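Local coordinates for thioredoxin-like protein (Klebsiella pneumoniae subsp. pneumoniae MGH 78578, PDB 3TY1) that is of unconfirmed function but probably binds carbohydrate, having the beta-supersandwich fold of the aldose 1-epimerase (galactose mutarotase) relatives, at residues V115-G123 with Y133-N141; K172-E180 with H193-H204. All coordinates share one frame; numbering follows the deposited sequence.

Contact 1. Residues V115-G123 with Y133-N141. With SO4 (sulfate ion), chain L.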
loop_
_atom_site.group_PDB
_atom_site.type_symbol
_atom_site.label_atom_id
_atom_site.label_comp_id
_atom_site.label_asym_id
_atom_site.label_seq_id
_atom_site.Cartn_x
_atom_site.Cartn_y
_atom_site.Cartn_z
ATOM N N VAL A 115 1.016 -17.680 12.352
ATOM C CA VAL A 115 0.489 -17.025 11.168
ATOM C C VAL A 115 -0.423 -17.971 10.396
ATOM O O VAL A 115 -0.011 -19.079 10.095
ATOM C CB VAL A 115 1.599 -16.628 10.175
ATOM C CG1 VAL A 115 0.947 -15.886 8.969
ATOM C CG2 VAL A 115 2.629 -15.781 10.850
ATOM N N ARG A 116 -1.653 -17.551 10.082
ATOM C CA ARG A 116 -2.505 -18.351 9.195
ATOM C C ARG A 116 -2.003 -18.070 7.785
ATOM O O ARG A 116 -2.137 -16.956 7.304
ATOM C CB ARG A 116 -3.967 -17.965 9.363
ATOM C CG ARG A 116 -4.535 -18.422 10.716
ATOM C CD ARG A 116 -5.948 -17.866 11.003
ATOM N NE ARG A 116 -6.461 -18.263 12.325
ATOM C CZ ARG A 116 -6.212 -17.604 13.467
ATOM N NH1 ARG A 116 -5.417 -16.571 13.471
ATOM N NH2 ARG A 116 -6.752 -18.008 14.630
ATOM N N CYS A 117 -1.384 -19.069 7.159
ATOM C CA CYS A 117 -0.824 -18.952 5.817
ATOM C C CYS A 117 -1.871 -19.561 4.882
ATOM O O CYS A 117 -1.905 -20.772 4.681
ATOM C CB CYS A 117 0.486 -19.703 5.744
ATOM S SG CYS A 117 1.741 -19.037 6.856
ATOM N N GLY A 118 -2.764 -18.703 4.407
ATOM C CA GLY A 118 -3.952 -19.124 3.650
ATOM C C GLY A 118 -4.853 -17.900 3.487
ATOM O O GLY A 118 -4.368 -16.802 3.659
ATOM N N TYR A 119 -6.143 -18.040 3.162
ATOM C CA TYR A 119 -6.801 -19.327 2.839
ATOM C C TYR A 119 -7.007 -19.535 1.347
ATOM O O TYR A 119 -7.137 -20.665 0.884
ATOM C CB TYR A 119 -8.147 -19.439 3.554
ATOM C CG TYR A 119 -8.009 -19.623 5.039
ATOM C CD1 TYR A 119 -7.753 -18.539 5.881
ATOM C CD2 TYR A 119 -8.145 -20.898 5.627
ATOM C CE1 TYR A 119 -7.617 -18.711 7.251
ATOM C CE2 TYR A 119 -8.033 -21.075 7.018
ATOM C CZ TYR A 119 -7.748 -19.971 7.820
ATOM O OH TYR A 119 -7.629 -20.109 9.182
ATOM N N GLU A 120 -7.023 -18.456 0.578
ATOM C CA GLU A 120 -7.216 -18.561 -0.880
ATOM C C GLU A 120 -6.061 -19.364 -1.532
ATOM O O GLU A 120 -6.274 -20.141 -2.481
ATOM C CB GLU A 120 -7.390 -17.165 -1.487
ATOM C CG GLU A 120 -8.040 -17.181 -2.855
ATOM C CD GLU A 120 -8.067 -15.829 -3.550
ATOM O OE1 GLU A 120 -8.212 -14.789 -2.875
ATOM O OE2 GLU A 120 -8.009 -15.816 -4.800
ATOM N N TRP A 121 -4.851 -19.181 -1.011
ATOM C CA TRP A 121 -3.697 -20.024 -1.357
ATOM C C TRP A 121 -2.665 -19.927 -0.248
ATOM O O TRP A 121 -2.812 -19.116 0.669
ATOM C CB TRP A 121 -3.066 -19.667 -2.720
ATOM C CG TRP A 121 -2.342 -18.412 -2.720
ATOM C CD1 TRP A 121 -1.015 -18.239 -2.467
ATOM C CD2 TRP A 121 -2.892 -17.118 -2.900
ATOM N NE1 TRP A 121 -0.700 -16.921 -2.501
ATOM C CE2 TRP A 121 -1.839 -16.198 -2.740
ATOM C CE3 TRP A 121 -4.178 -16.638 -3.173
ATOM C CZ2 TRP A 121 -2.024 -14.808 -2.844
ATOM C CZ3 TRP A 121 -4.369 -15.272 -3.276
ATOM C CH2 TRP A 121 -3.288 -14.365 -3.112
ATOM N N THR A 122 -1.615 -20.735 -0.360
ATOM C CA THR A 122 -0.539 -20.763 0.613
ATOM C C THR A 122 0.773 -21.186 -0.047
ATOM O O THR A 122 0.832 -21.481 -1.229
ATOM C CB THR A 122 -0.876 -21.751 1.772
ATOM O OG1 THR A 122 -0.083 -21.428 2.902
ATOM C CG2 THR A 122 -0.676 -23.249 1.344
ATOM N N GLY A 123 1.840 -21.178 0.740
ATOM C CA GLY A 123 3.102 -21.748 0.312
ATOM C C GLY A 123 4.058 -20.781 -0.353
ATOM O O GLY A 123 3.754 -19.586 -0.518
ATOM N N TYR A 133 1.458 -15.540 -7.200
ATOM C CA TYR A 133 0.918 -16.084 -5.971
ATOM C C TYR A 133 1.965 -15.814 -4.934
ATOM O O TYR A 133 3.021 -16.415 -4.967
ATOM C CB TYR A 133 0.700 -17.588 -6.110
ATOM C CG TYR A 133 -0.482 -17.916 -6.978
ATOM C CD1 TYR A 133 -1.757 -17.964 -6.440
ATOM C CD2 TYR A 133 -0.318 -18.170 -8.345
ATOM C CE1 TYR A 133 -2.859 -18.262 -7.223
ATOM C CE2 TYR A 133 -1.404 -18.478 -9.148
ATOM C CZ TYR A 133 -2.672 -18.516 -8.586
ATOM O OH TYR A 133 -3.744 -18.813 -9.365
ATOM N N THR A 134 1.666 -14.908 -4.016
ATOM C CA THR A 134 2.632 -14.420 -3.054
ATOM C C THR A 134 2.760 -15.355 -1.853
ATOM O O THR A 134 1.838 -16.099 -1.534
ATOM C CB THR A 134 2.271 -12.996 -2.634
ATOM O OG1 THR A 134 0.938 -12.990 -2.102
ATOM C CG2 THR A 134 2.353 -12.056 -3.867
ATOM N N LEU A 135 3.919 -15.292 -1.203
ATOM C CA LEU A 135 4.265 -16.163 -0.096
ATOM C C LEU A 135 3.187 -16.233 0.990
ATOM O O LEU A 135 2.896 -15.238 1.683
ATOM C CB LEU A 135 5.587 -15.704 0.563
ATOM C CG LEU A 135 6.075 -16.501 1.785
ATOM C CD1 LEU A 135 6.307 -17.986 1.462
ATOM C CD2 LEU A 135 7.390 -15.893 2.303
ATOM N N HIS A 136 2.634 -17.415 1.162
ATOM C CA HIS A 136 1.719 -17.722 2.283
ATOM C C HIS A 136 0.390 -17.008 2.297
ATOM O O HIS A 136 -0.243 -16.893 3.353
ATOM C CB HIS A 136 2.451 -17.581 3.655
ATOM C CG HIS A 136 3.471 -18.642 3.874
ATOM N ND1 HIS A 136 3.280 -19.937 3.446
ATOM C CD2 HIS A 136 4.675 -18.627 4.510
ATOM C CE1 HIS A 136 4.322 -20.670 3.782
ATOM N NE2 HIS A 136 5.180 -19.907 4.437
ATOM N N GLY A 137 -0.072 -16.580 1.135
ATOM C CA GLY A 137 -1.406 -16.040 1.014
ATOM C C GLY A 137 -1.618 -14.702 1.695
ATOM O O GLY A 137 -0.647 -13.935 1.991
ATOM N N LYS A 138 -2.885 -14.412 1.939
ATOM C CA LYS A 138 -3.294 -13.065 2.392
ATOM C C LYS A 138 -3.881 -12.925 3.773
ATOM O O LYS A 138 -3.927 -11.789 4.269
ATOM C CB LYS A 138 -4.251 -12.420 1.363
ATOM C CG LYS A 138 -3.526 -12.006 0.058
ATOM C CD LYS A 138 -4.395 -11.132 -0.849
ATOM C CE LYS A 138 -4.457 -9.647 -0.395
ATOM N NZ LYS A 138 -5.471 -8.840 -1.181
ATOM N N ALA A 139 -4.304 -14.022 4.416
ATOM C CA ALA A 139 -5.027 -13.919 5.703
ATOM C C ALA A 139 -4.201 -13.183 6.729
ATOM O O ALA A 139 -4.695 -12.289 7.448
ATOM C CB ALA A 139 -5.461 -15.313 6.250
ATOM N N GLY A 140 -2.933 -13.543 6.795
ATOM C CA GLY A 140 -2.031 -12.949 7.769
ATOM C C GLY A 140 -1.753 -11.451 7.624
ATOM O O GLY A 140 -1.268 -10.810 8.579
ATOM N N ASN A 141 -2.004 -10.903 6.435
ATOM C CA ASN A 141 -1.847 -9.470 6.175
ATOM C C ASN A 141 -3.170 -8.781 5.852
ATOM O O ASN A 141 -3.192 -7.767 5.185
ATOM C CB ASN A 141 -0.785 -9.255 5.110
ATOM C CG ASN A 141 0.616 -9.379 5.659
ATOM O OD1 ASN A 141 1.141 -8.428 6.193
ATOM N ND2 ASN A 141 1.236 -10.544 5.513
HETATM S S SO4 L . 8.836 -20.078 5.652
HETATM O O1 SO4 L . 9.429 -19.136 6.606
HETATM O O2 SO4 L . 9.376 -21.438 5.867
HETATM O O3 SO4 L . 7.377 -20.114 5.794
HETATM O O4 SO4 L . 9.157 -19.619 4.299
HETATM O O HOH W 1 -0.455 -15.345 5.616
HETATM O O HOH W 2 -4.628 -16.160 0.416
#
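The indole of Trp-121 lies between two pieces of the 133-141 loop. Against one face stands Tyr-133, whose CD1 edge points at the five-membered ring in a T-shaped pair with planes at 83°; on the opposite face sits Gly-137, its CA 3.9 Å from the centroid of that same ring in a CH-pi contact. With chi1 at 72°, CG is held between the backbone N and carbonyl carbon of Trp-121, and the indole N-H meets Thr-134 O in the plane of both ring and carbonyl, on a lone pair (NE1 to O 2.8 Å). This fixes the rotation of the ring. The same Thr-134 carbonyl opens a type II beta turn ending at Gly-137, which sets His-136 beside strand 115-119, paired with strand 204-214 in a curved sheet of the supersandwich. His-136 N donates to Gly-123 O, in the loop after the strand, at 3.0 Å, and the imidazole is clasped by Leu-135 CD1 on one face and, from the strand, Cys-117 SG on the other, the sulfur 3.8 Å from the ring centroid. The edge of the imidazole reaches a sulfate, probably from the crystallisation liquor, NE2 donating to O3 at 2.6 Å; His-211 binds the same ion. Gly-118 O takes the N-H of Ala-139 at 2.9 Å, while one water bridges Arg-116 O, His-136 O and Gly-140 N, and another links Lys-138 N with Trp-121 N, the latter weakly. The looser side is the partly exposed Lys-138: CG passes 4.0 Å from Trp-121 CH2, and NZ salt-bridges Glu-108 of the second subunit.

Contact 2. Residues K172-E180 with H193-H204. With SO4 (sulfate ion), chain H; SO4 (sulfate ion), chain J.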
loop_
_atom_site.group_PDB
_atom_site.type_symbol
_atom_site.label_atom_id
_atom_site.label_comp_id
_atom_site.label_asym_id
_atom_site.label_seq_id
_atom_site.Cartn_x
_atom_site.Cartn_y
_atom_site.Cartn_z
ATOM N N LYS A 172 -13.852 -13.352 -8.312
ATOM C CA LYS A 172 -12.763 -14.275 -7.974
ATOM C C LYS A 172 -13.059 -15.208 -6.802
ATOM O O LYS A 172 -12.928 -16.436 -6.919
ATOM C CB LYS A 172 -11.501 -13.466 -7.684
ATOM C CG LYS A 172 -10.902 -12.735 -8.903
ATOM C CD LYS A 172 -10.526 -13.692 -10.008
ATOM C CE LYS A 172 -9.670 -13.042 -11.075
ATOM N NZ LYS A 172 -9.428 -14.050 -12.138
ATOM N N ALA A 173 -13.472 -14.624 -5.691
ATOM C CA ALA A 173 -13.657 -15.387 -4.448
ATOM C C ALA A 173 -14.427 -14.612 -3.386
ATOM O O ALA A 173 -14.505 -13.381 -3.421
ATOM C CB ALA A 173 -12.295 -15.782 -3.904
ATOM N N ASP A 174 -15.067 -15.348 -2.484
ATOM C CA ASP A 174 -15.613 -14.751 -1.266
ATOM C C ASP A 174 -15.434 -15.770 -0.153
ATOM O O ASP A 174 -16.375 -16.449 0.297
ATOM C CB ASP A 174 -17.068 -14.245 -1.402
ATOM C CG ASP A 174 -17.457 -13.256 -0.267
ATOM O OD1 ASP A 174 -16.579 -12.932 0.594
ATOM O OD2 ASP A 174 -18.623 -12.779 -0.237
ATOM N N LEU A 175 -14.178 -15.919 0.233
ATOM C CA LEU A 175 -13.786 -16.776 1.323
ATOM C C LEU A 175 -13.642 -15.901 2.554
ATOM O O LEU A 175 -13.044 -14.812 2.486
ATOM C CB LEU A 175 -12.471 -17.465 0.996
ATOM C CG LEU A 175 -12.443 -18.554 -0.081
ATOM C CD1 LEU A 175 -11.015 -19.021 -0.162
ATOM C CD2 LEU A 175 -13.409 -19.715 0.213
ATOM N N GLN A 176 -14.206 -16.351 3.674
ATOM C CA GLN A 176 -14.113 -15.605 4.918
ATOM C C GLN A 176 -13.889 -16.579 6.073
ATOM O O GLN A 176 -14.565 -17.592 6.161
ATOM C CB GLN A 176 -15.393 -14.796 5.164
ATOM C CG GLN A 176 -15.867 -13.945 3.979
ATOM C CD GLN A 176 -17.076 -13.069 4.310
ATOM O OE1 GLN A 176 -17.461 -12.934 5.461
ATOM N NE2 GLN A 176 -17.640 -12.451 3.308
ATOM N N THR A 177 -12.981 -16.236 6.972
ATOM C CA THR A 177 -12.656 -17.074 8.114
ATOM C C THR A 177 -12.989 -16.381 9.415
ATOM O O THR A 177 -12.463 -15.303 9.678
ATOM C CB THR A 177 -11.163 -17.413 8.118
ATOM O OG1 THR A 177 -10.856 -18.047 6.880
ATOM C CG2 THR A 177 -10.843 -18.364 9.291
ATOM N N LEU A 178 -13.897 -16.971 10.190
ATOM C CA LEU A 178 -14.196 -16.475 11.524
ATOM C C LEU A 178 -13.205 -17.185 12.405
ATOM O O LEU A 178 -13.391 -18.360 12.746
ATOM C CB LEU A 178 -15.641 -16.728 11.952
ATOM C CG LEU A 178 -16.058 -16.173 13.335
ATOM C CD1 LEU A 178 -15.798 -14.666 13.447
ATOM C CD2 LEU A 178 -17.560 -16.492 13.638
ATOM N N THR A 179 -12.125 -16.480 12.755
ATOM C CA THR A 179 -11.107 -17.026 13.648
ATOM C C THR A 179 -11.609 -16.955 15.088
ATOM O O THR A 179 -12.386 -16.043 15.437
ATOM C CB THR A 179 -9.757 -16.300 13.563
ATOM O OG1 THR A 179 -9.894 -14.992 14.101
ATOM C CG2 THR A 179 -9.183 -16.229 12.126
ATOM N N GLU A 180 -11.193 -17.912 15.925
ATOM C CA GLU A 180 -11.560 -17.863 17.351
ATOM C C GLU A 180 -10.485 -18.504 18.203
ATOM O O GLU A 180 -10.061 -19.639 17.937
ATOM C CB GLU A 180 -12.921 -18.533 17.644
ATOM C CG GLU A 180 -13.391 -18.302 19.088
ATOM C CD GLU A 180 -14.796 -18.871 19.394
ATOM O OE1 GLU A 180 -14.961 -20.102 19.518
ATOM O OE2 GLU A 180 -15.720 -18.060 19.546
ATOM N N HIS A 193 -10.490 -22.382 17.185
ATOM C CA HIS A 193 -11.653 -22.972 16.556
ATOM C C HIS A 193 -12.059 -22.055 15.442
ATOM O O HIS A 193 -12.990 -21.278 15.571
ATOM C CB HIS A 193 -12.766 -23.164 17.576
ATOM C CG HIS A 193 -12.396 -24.136 18.642
ATOM N ND1 HIS A 193 -12.368 -25.498 18.423
ATOM C CD2 HIS A 193 -11.950 -23.947 19.905
ATOM C CE1 HIS A 193 -11.966 -26.105 19.526
ATOM N NE2 HIS A 193 -11.724 -25.188 20.445
ATOM N N ASP A 194 -11.298 -22.104 14.354
ATOM C CA ASP A 194 -11.546 -21.268 13.207
ATOM C C ASP A 194 -12.560 -21.956 12.298
ATOM O O ASP A 194 -12.596 -23.198 12.221
ATOM C CB ASP A 194 -10.248 -20.980 12.395
ATOM C CG ASP A 194 -9.139 -20.366 13.221
ATOM O OD1 ASP A 194 -9.408 -19.706 14.272
ATOM O OD2 ASP A 194 -7.961 -20.570 12.825
ATOM N N VAL A 195 -13.351 -21.152 11.589
ATOM C CA VAL A 195 -14.307 -21.650 10.613
ATOM C C VAL A 195 -14.162 -20.854 9.303
ATOM O O VAL A 195 -14.434 -19.663 9.262
ATOM C CB VAL A 195 -15.786 -21.562 11.099
ATOM C CG1 VAL A 195 -16.731 -22.187 10.043
ATOM C CG2 VAL A 195 -15.982 -22.234 12.475
ATOM N N LEU A 196 -13.693 -21.516 8.257
ATOM C CA LEU A 196 -13.603 -20.936 6.918
ATOM C C LEU A 196 -14.946 -21.200 6.248
ATOM O O LEU A 196 -15.437 -22.352 6.288
ATOM C CB LEU A 196 -12.508 -21.628 6.118
ATOM C CG LEU A 196 -12.383 -21.306 4.624
ATOM C CD1 LEU A 196 -11.916 -19.891 4.409
ATOM C CD2 LEU A 196 -11.456 -22.283 3.976
ATOM N N THR A 197 -15.537 -20.170 5.660
ATOM C CA THR A 197 -16.778 -20.319 4.907
ATOM C C THR A 197 -16.646 -19.739 3.510
ATOM O O THR A 197 -16.103 -18.643 3.308
ATOM C CB THR A 197 -17.980 -19.683 5.622
ATOM O OG1 THR A 197 -18.106 -20.267 6.915
ATOM C CG2 THR A 197 -19.275 -19.912 4.875
ATOM N N ASN A 198 -17.143 -20.500 2.536
ATOM C CA ASN A 198 -17.198 -20.036 1.158
ATOM C C ASN A 198 -18.554 -19.373 0.967
ATOM O O ASN A 198 -19.576 -20.051 0.889
ATOM C CB ASN A 198 -17.008 -21.186 0.179
ATOM C CG ASN A 198 -17.129 -20.753 -1.255
ATOM O OD1 ASN A 198 -17.179 -19.567 -1.548
ATOM N ND2 ASN A 198 -17.126 -21.706 -2.164
ATOM N N HIS A 199 -18.557 -18.040 0.932
ATOM C CA HIS A 199 -19.803 -17.275 0.765
ATOM C C HIS A 199 -20.214 -17.112 -0.688
ATOM O O HIS A 199 -21.238 -16.498 -0.961
ATOM C CB HIS A 199 -19.671 -15.890 1.420
ATOM C CG HIS A 199 -19.608 -15.919 2.915
ATOM N ND1 HIS A 199 -20.643 -15.474 3.706
ATOM C CD2 HIS A 199 -18.627 -16.300 3.764
ATOM C CE1 HIS A 199 -20.317 -15.610 4.980
ATOM N NE2 HIS A 199 -19.097 -16.107 5.046
ATOM N N ALA A 200 -19.432 -17.649 -1.620
ATOM C CA ALA A 200 -19.715 -17.515 -3.047
ATOM C C ALA A 200 -20.713 -18.578 -3.486
ATOM O O ALA A 200 -21.031 -19.492 -2.731
ATOM C CB ALA A 200 -18.434 -17.632 -3.834
ATOM N N ASP A 201 -21.185 -18.470 -4.721
ATOM C CA ASP A 201 -22.098 -19.445 -5.303
ATOM C C ASP A 201 -21.390 -20.540 -6.105
ATOM O O ASP A 201 -22.062 -21.394 -6.679
ATOM C CB ASP A 201 -23.167 -18.740 -6.190
ATOM C CG ASP A 201 -24.417 -18.349 -5.421
ATOM O OD1 ASP A 201 -24.710 -18.993 -4.401
ATOM O OD2 ASP A 201 -25.143 -17.427 -5.862
ATOM N N TYR A 202 -20.056 -20.515 -6.138
ATOM C CA TYR A 202 -19.251 -21.479 -6.896
ATOM C C TYR A 202 -18.231 -22.117 -5.983
ATOM O O TYR A 202 -17.768 -21.475 -5.036
ATOM C CB TYR A 202 -18.522 -20.793 -8.068
ATOM C CG TYR A 202 -19.472 -20.175 -9.050
ATOM C CD1 TYR A 202 -19.979 -20.900 -10.129
ATOM C CD2 TYR A 202 -19.918 -18.882 -8.873
ATOM C CE1 TYR A 202 -20.916 -20.317 -11.013
ATOM C CE2 TYR A 202 -20.825 -18.291 -9.742
ATOM C CZ TYR A 202 -21.320 -19.003 -10.815
ATOM O OH TYR A 202 -22.225 -18.389 -11.658
ATOM N N PRO A 203 -17.870 -23.382 -6.251
ATOM C CA PRO A 203 -16.826 -23.978 -5.433
ATOM C C PRO A 203 -15.540 -23.205 -5.604
ATOM O O PRO A 203 -15.278 -22.728 -6.703
ATOM C CB PRO A 203 -16.661 -25.380 -6.032
ATOM C CG PRO A 203 -17.269 -25.287 -7.439
ATOM C CD PRO A 203 -18.396 -24.335 -7.255
ATOM N N HIS A 204 -14.765 -23.070 -4.526
ATOM C CA HIS A 204 -13.482 -22.410 -4.598
ATOM C C HIS A 204 -12.409 -23.229 -3.896
ATOM O O HIS A 204 -12.659 -23.889 -2.864
ATOM C CB HIS A 204 -13.553 -20.981 -4.041
ATOM C CG HIS A 204 -12.454 -20.118 -4.548
ATOM N ND1 HIS A 204 -11.163 -20.217 -4.076
ATOM C CD2 HIS A 204 -12.426 -19.191 -5.531
ATOM C CE1 HIS A 204 -10.390 -19.384 -4.744
ATOM N NE2 HIS A 204 -11.129 -18.754 -5.639
HETATM S S SO4 H . -12.005 -26.228 23.798
HETATM O O1 SO4 H . -11.224 -26.542 25.000
HETATM O O2 SO4 H . -13.153 -27.116 23.646
HETATM O O3 SO4 H . -12.499 -24.860 23.909
HETATM O O4 SO4 H . -11.158 -26.391 22.610
HETATM S S SO4 J . -7.923 -17.262 -9.833
HETATM O O1 SO4 J . -6.741 -17.481 -8.993
HETATM O O2 SO4 J . -8.151 -18.443 -10.672
HETATM O O3 SO4 J . -9.109 -17.012 -9.027
HETATM O O4 SO4 J . -7.747 -16.084 -10.682
HETATM O O HOH W 3 -15.298 -18.156 -2.924
HETATM O O HOH W 4 -20.431 -13.696 -1.981
HETATM O O HOH W 5 -15.107 -19.613 14.519
#
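Gln-176 and Thr-197 form a hydrogen-bonded pair in the antiparallel hairpin of strands 173-183 and 189-198, two neighbours in the large sheet of the supersandwich. Their backbones bond reciprocally, Thr-197 N to Gln-176 O at 2.8 Å, and Leu-178 with Val-195 repeats the pattern two residues on. Between them the non-hydrogen-bonded pair Thr-177 and Leu-196 sends its side chains to the other face, where Leu-196 CD1 comes within 3.3 Å of Thr-177 OG1.

On the face of Gln-176 the side-chain amide lies flat over the imidazole of His-199, the planes 17° apart and CD displaced toward the ring's rim. The amide is steadied by Asp-174: Gln-176 NE2 donates to its OD1 at 3.0 Å in an almost straight bond (177°), on the syn side but tilted out of the carboxylate plane, and Ser-168 grips the same oxygen. His-199 is set in turn by its own N-H, which meets Asp-174 O nearly along the C=O axis at 2.8 Å. Just before it, Asn-198 OD1 accepts from Ala-200 N in an Asx turn that leads the chain out of the strand, while ND2 donates to Tyr-202 O and also bonds to Leu-337 O.

At the other end of the hairpin the carboxylate of Asp-194 replaces a backbone acceptor. Its CG is anti to the carbonyl carbon (chi1 -56°), which lays OD1 beside Thr-179 so that Glu-180 N donates to it at 3.0 Å. OD2 is taken by Tyr-210 and Arg-116. Farther out, His-193 NE2 meets O4 of a sulfate, probably from the crystallisation liquor, at the edge of its ring, 2.5 Å away.

Contacts 1 and 2 follow one another along the chain, and their centres lie 14 Å apart on the same side of the molecule's centre. They meet where strand 114-119 packs against the hairpin: Arg-116 NE of contact 1 forms a salt bridge to Asp-194 OD2 of contact 2 at 2.8 Å, and Tyr-119 CD1 rests 3.3 Å from Thr-177 OG1. The guanidinium also lies against Thr-179, its NE 3.4 Å from CG2. Sulfates are bound at both contacts, by His-136 in one and by Lys-172 and His-193, each holding its own ion, in the other; such ions often mark pockets, but none establishes a carbohydrate site here. Both contacts also touch the second subunit.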